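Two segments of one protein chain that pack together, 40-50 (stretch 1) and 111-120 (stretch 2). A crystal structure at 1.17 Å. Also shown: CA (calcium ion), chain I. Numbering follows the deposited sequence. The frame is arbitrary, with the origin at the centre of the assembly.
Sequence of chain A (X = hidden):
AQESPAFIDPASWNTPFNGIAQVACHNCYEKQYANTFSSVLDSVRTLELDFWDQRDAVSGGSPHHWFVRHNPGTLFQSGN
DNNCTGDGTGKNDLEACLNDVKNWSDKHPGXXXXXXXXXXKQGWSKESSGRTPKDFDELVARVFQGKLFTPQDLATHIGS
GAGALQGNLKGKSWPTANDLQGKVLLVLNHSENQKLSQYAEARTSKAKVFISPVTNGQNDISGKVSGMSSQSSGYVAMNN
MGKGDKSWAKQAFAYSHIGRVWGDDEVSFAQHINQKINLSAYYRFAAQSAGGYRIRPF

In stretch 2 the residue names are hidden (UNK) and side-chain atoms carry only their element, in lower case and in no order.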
# COMPACT_ATOMS: atom_id res chain seq x y z
N VAL A 40 -3.60 13.72 7.06
CA VAL A 40 -2.66 12.66 7.41
C VAL A 40 -1.30 12.94 6.73
O VAL A 40 -0.23 12.65 7.30
CB VAL A 40 -3.22 11.29 7.02
CG1 VAL A 40 -2.19 10.22 7.30
CG2 VAL A 40 -4.49 11.02 7.77
N LEU A 41 -1.34 13.51 5.52
CA LEU A 41 -0.14 13.84 4.76
C LEU A 41 0.66 15.01 5.36
O LEU A 41 1.78 15.29 4.92
CB LEU A 41 -0.50 14.09 3.31
CG LEU A 41 -0.95 12.81 2.60
CD1 LEU A 41 -1.83 13.08 1.41
CD2 LEU A 41 0.27 11.96 2.15
N ASP A 42 0.15 15.65 6.41
CA ASP A 42 1.02 16.56 7.19
C ASP A 42 2.05 15.81 8.02
O ASP A 42 3.02 16.42 8.48
CB ASP A 42 0.17 17.41 8.13
CG ASP A 42 -0.80 18.32 7.42
OD1 ASP A 42 -0.67 18.56 6.22
OD2 ASP A 42 -1.64 18.89 8.11
N SER A 43 1.84 14.50 8.21
CA SER A 43 2.66 13.70 9.14
C SER A 43 3.39 12.52 8.54
O SER A 43 4.44 12.16 9.04
CB SER A 43 1.81 13.18 10.30
OG SER A 43 1.19 14.22 11.01
N VAL A 44 2.79 11.86 7.56
CA VAL A 44 3.32 10.61 6.99
C VAL A 44 3.09 10.60 5.48
O VAL A 44 2.36 11.44 4.94
CB VAL A 44 2.73 9.34 7.64
CG1 VAL A 44 3.09 9.25 9.13
CG2 VAL A 44 1.23 9.24 7.45
N ARG A 45 3.67 9.60 4.80
CA ARG A 45 3.55 9.39 3.37
C ARG A 45 2.95 8.03 3.02
O ARG A 45 2.91 7.68 1.85
CB ARG A 45 4.87 9.61 2.63
CG ARG A 45 5.38 11.04 2.71
CD ARG A 45 4.76 11.94 1.66
NE ARG A 45 5.10 13.37 1.90
CZ ARG A 45 4.44 14.15 2.74
NH1 ARG A 45 3.41 13.70 3.44
NH2 ARG A 45 4.80 15.41 2.89
N THR A 46 2.45 7.31 4.01
CA THR A 46 1.81 5.99 3.79
C THR A 46 0.50 5.99 4.52
O THR A 46 0.46 6.14 5.76
CB THR A 46 2.75 4.86 4.20
OG1 THR A 46 3.93 4.90 3.38
CG2 THR A 46 2.08 3.50 3.98
N LEU A 47 -0.58 5.79 3.75
CA LEU A 47 -1.98 5.90 4.22
C LEU A 47 -2.72 4.62 3.95
O LEU A 47 -2.15 3.67 3.41
CB LEU A 47 -2.70 7.08 3.49
CG LEU A 47 -2.32 8.51 3.92
CD1 LEU A 47 -0.90 8.97 3.87
CD2 LEU A 47 -3.23 9.46 3.17
N GLU A 48 -3.98 4.54 4.38
CA GLU A 48 -4.75 3.29 4.28
C GLU A 48 -6.22 3.62 4.08
O GLU A 48 -6.75 4.52 4.72
CB GLU A 48 -4.59 2.42 5.52
CG GLU A 48 -5.33 1.10 5.47
CD GLU A 48 -4.97 0.13 6.58
OE1 GLU A 48 -4.36 0.57 7.57
OE2 GLU A 48 -5.32 -1.08 6.44
N LEU A 49 -6.86 2.84 3.21
CA LEU A 49 -8.29 2.89 2.95
C LEU A 49 -8.85 1.48 3.01
O LEU A 49 -8.36 0.61 2.29
CB LEU A 49 -8.57 3.50 1.56
CG LEU A 49 -8.24 4.97 1.44
CD1 LEU A 49 -8.06 5.41 0.01
CD2 LEU A 49 -9.30 5.82 2.15
N ASP A 50 -9.92 1.27 3.79
CA ASP A 50 -10.67 0.02 3.76
C ASP A 50 -11.84 0.20 2.81
O ASP A 50 -12.63 1.15 2.98
CB ASP A 50 -11.22 -0.34 5.15
CG ASP A 50 -10.15 -0.74 6.15
OD1 ASP A 50 -8.99 -0.92 5.78
OD2 ASP A 50 -10.51 -0.86 7.35
N UNK A 111 6.97 15.78 -4.04
CA UNK A 111 6.76 15.06 -2.80
C UNK A 111 7.42 13.68 -2.79
O UNK A 111 7.56 13.01 -3.82
c UNK A 111 4.43 14.15 -3.43
n UNK A 111 4.40 12.78 -3.47
c UNK A 111 3.56 14.57 -4.38
n UNK A 111 3.01 13.45 -4.96
c UNK A 111 3.55 12.39 -4.41
c UNK A 111 5.27 14.93 -2.46
N UNK A 112 7.83 13.28 -1.60
CA UNK A 112 8.24 11.91 -1.34
C UNK A 112 7.12 10.98 -1.80
O UNK A 112 5.93 11.32 -1.65
c UNK A 112 8.19 9.39 0.80
c UNK A 112 10.04 7.97 1.28
c UNK A 112 8.51 11.78 0.17
c UNK A 112 10.90 9.03 1.09
c UNK A 112 8.69 8.14 1.13
c UNK A 112 10.40 10.26 0.73
c UNK A 112 9.04 10.46 0.58
N UNK A 113 7.43 9.82 -2.39
CA UNK A 113 6.37 8.97 -2.92
C UNK A 113 5.34 8.60 -1.86
O UNK A 113 5.71 8.26 -0.73
c UNK A 113 8.44 7.78 -2.70
c UNK A 113 8.76 9.25 -2.62
c UNK A 113 7.12 7.75 -3.43
N UNK A 114 4.08 8.64 -2.26
CA UNK A 114 2.97 8.27 -1.37
C UNK A 114 2.59 6.82 -1.62
O UNK A 114 2.42 6.44 -2.77
c UNK A 114 2.07 10.61 -1.29
c UNK A 114 1.76 9.16 -1.62
c UNK A 114 0.53 8.67 -0.86
c UNK A 114 1.08 11.60 -1.87
N UNK A 115 2.46 6.07 -0.55
CA UNK A 115 2.01 4.69 -0.63
C UNK A 115 0.62 4.60 -0.01
O UNK A 115 0.41 5.04 1.13
c UNK A 115 2.55 2.28 -0.05
o UNK A 115 4.27 3.84 -0.55
c UNK A 115 2.99 3.73 0.06
N UNK A 116 -0.33 4.05 -0.75
CA UNK A 116 -1.72 3.88 -0.29
C UNK A 116 -2.03 2.40 -0.18
O UNK A 116 -2.03 1.68 -1.18
c UNK A 116 -2.62 6.77 -0.28
c UNK A 116 -2.72 4.50 -1.24
c UNK A 116 -3.85 6.35 -2.41
c UNK A 116 -2.65 5.93 -1.55
N UNK A 117 -2.30 1.98 1.04
CA UNK A 117 -2.71 0.60 1.32
C UNK A 117 -4.22 0.53 1.14
O UNK A 117 -4.99 1.19 1.82
c UNK A 117 -2.34 0.21 2.78
c UNK A 117 0.16 -0.21 2.19
c UNK A 117 -2.77 -1.22 3.11
c UNK A 117 -0.84 0.49 3.08
N UNK A 118 -4.64 -0.26 0.15
CA UNK A 118 -6.04 -0.44 -0.22
C UNK A 118 -6.46 -1.80 0.32
O UNK A 118 -6.14 -2.84 -0.28
c UNK A 118 -5.80 1.02 -3.80
c UNK A 118 -5.67 1.03 -2.29
c UNK A 118 -6.22 -0.29 -1.72
c UNK A 118 -6.33 2.24 -1.69
N UNK A 119 -7.13 -1.78 1.47
CA UNK A 119 -7.47 -2.98 2.21
C UNK A 119 -8.90 -3.39 1.81
O UNK A 119 -9.89 -2.79 2.22
o UNK A 119 -7.49 -3.76 5.84
c UNK A 119 -7.35 -2.72 3.70
o UNK A 119 -7.46 -5.07 4.01
c UNK A 119 -7.45 -3.95 4.57
N UNK A 120 -8.97 -4.36 0.89
CA UNK A 120 -10.20 -4.78 0.29
C UNK A 120 -10.98 -5.68 1.25
O UNK A 120 -10.42 -6.61 1.78
c UNK A 120 -9.92 -5.54 -1.01
c UNK A 120 -11.95 -6.28 -4.20
c UNK A 120 -10.90 -6.48 -3.16
n UNK A 120 -13.35 -6.29 -3.74
c UNK A 120 -11.17 -5.80 -1.82
CA CA I . -7.44 -1.80 7.27
O HOH W 1 5.52 5.98 0.82
O HOH W 2 -9.14 -2.80 8.67
O HOH W 3 -6.29 -3.03 8.98

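Position 111 carries one carbon and then a five-membered ring of three carbons and two nitrogens, which is histidine. The ring of His111 leads away from stretch 1; its ND1 donates to the backbone O of position 112 (2.8 Å), a bond within the segment that precedes the strand.

Position 112 has one carbon followed by a ring of six carbons with no oxygen: phenylalanine. Its CD1 lies 3.8 Å from CG of Arg45, so the ring meets the aliphatic part of that side chain obliquely. Arg45 NH1 donates to Leu41 O (2.7 Å), while NE and NH2 are satisfied elsewhere in the structure.

At 113 three carbons close a ring onto the backbone nitrogen, as in proline alone. Pro113 points away, and its fixed phi suits an extended segment; the O of a water lies 2.8 Å from Pro113 O, a carbonyl that can only accept.

Position 114 has four carbons, forked at the first, with one arm two carbons long: isoleucine. Its CG1 packs 4.1 Å from CD2 of Leu41, an apolar contact fitting a buried site where the strand begins.

Position 115 has a first carbon bearing one oxygen and one carbon, hence threonine. Its CB lies 3.6 Å from OG1 of Thr46, and the same water O lies 2.8 Å from Thr115 OG1. A small branched side chain with a hydroxyl both suits a strand and lies within reach of this water.

At 116 four carbons fork at the second, the pattern of leucine. On the other face of the sheet, its CD2 lies 3.8 Å from CB of Leu47; the side chain is buried and wholly apolar, and its end comes nearer to stretch 1 than its CA-to-CB direction suggests.

Position 117 again shows four carbons forked at the first, with one arm two carbons long: isoleucine. Its CB lies 4.1 Å from CG of Glu48, and its CG1 is 4.3 Å from CG2 of Thr46. The branch at CB favors extended backbone.

Position 118 repeats the four carbons forked at the second. Leu118 CD2 meets Leu49 CD1 at 4.0 Å, continuing the apolar face begun by Leu47 and Leu116.

Position 119 has two carbons, the second carrying two oxygens: aspartate. Its OD2 binds calcium at 2.4 Å, alongside Glu48 OE2 (2.4 Å) and Asp50 OD1 (2.3 Å). The cation allows Asp50 OD1 and Asp119 OD2 to lie just 3.2 Å apart.

Position 120 has four carbons in a row ending in nitrogen. Lys120 points away from stretch 1; its long chain carries NZ to a hydrogen bond with a residue bordering one of the stretches, satisfying the amine.

The contact is a parallel pairing of strands. Thr115 N donates to Arg45 O, Leu47 N to Thr115 O, Ile117 N to Leu47 O and Leu49 N to Ile117 O, each at 2.9 Å, and Asp119 N donates to Leu49 O at 2.8 Å. Side chains alternate between faces: leucines on one, threonines, Glu48, Ile117 and the calcium site on the other.

Stretch 2 111-120: HFPITLILDK
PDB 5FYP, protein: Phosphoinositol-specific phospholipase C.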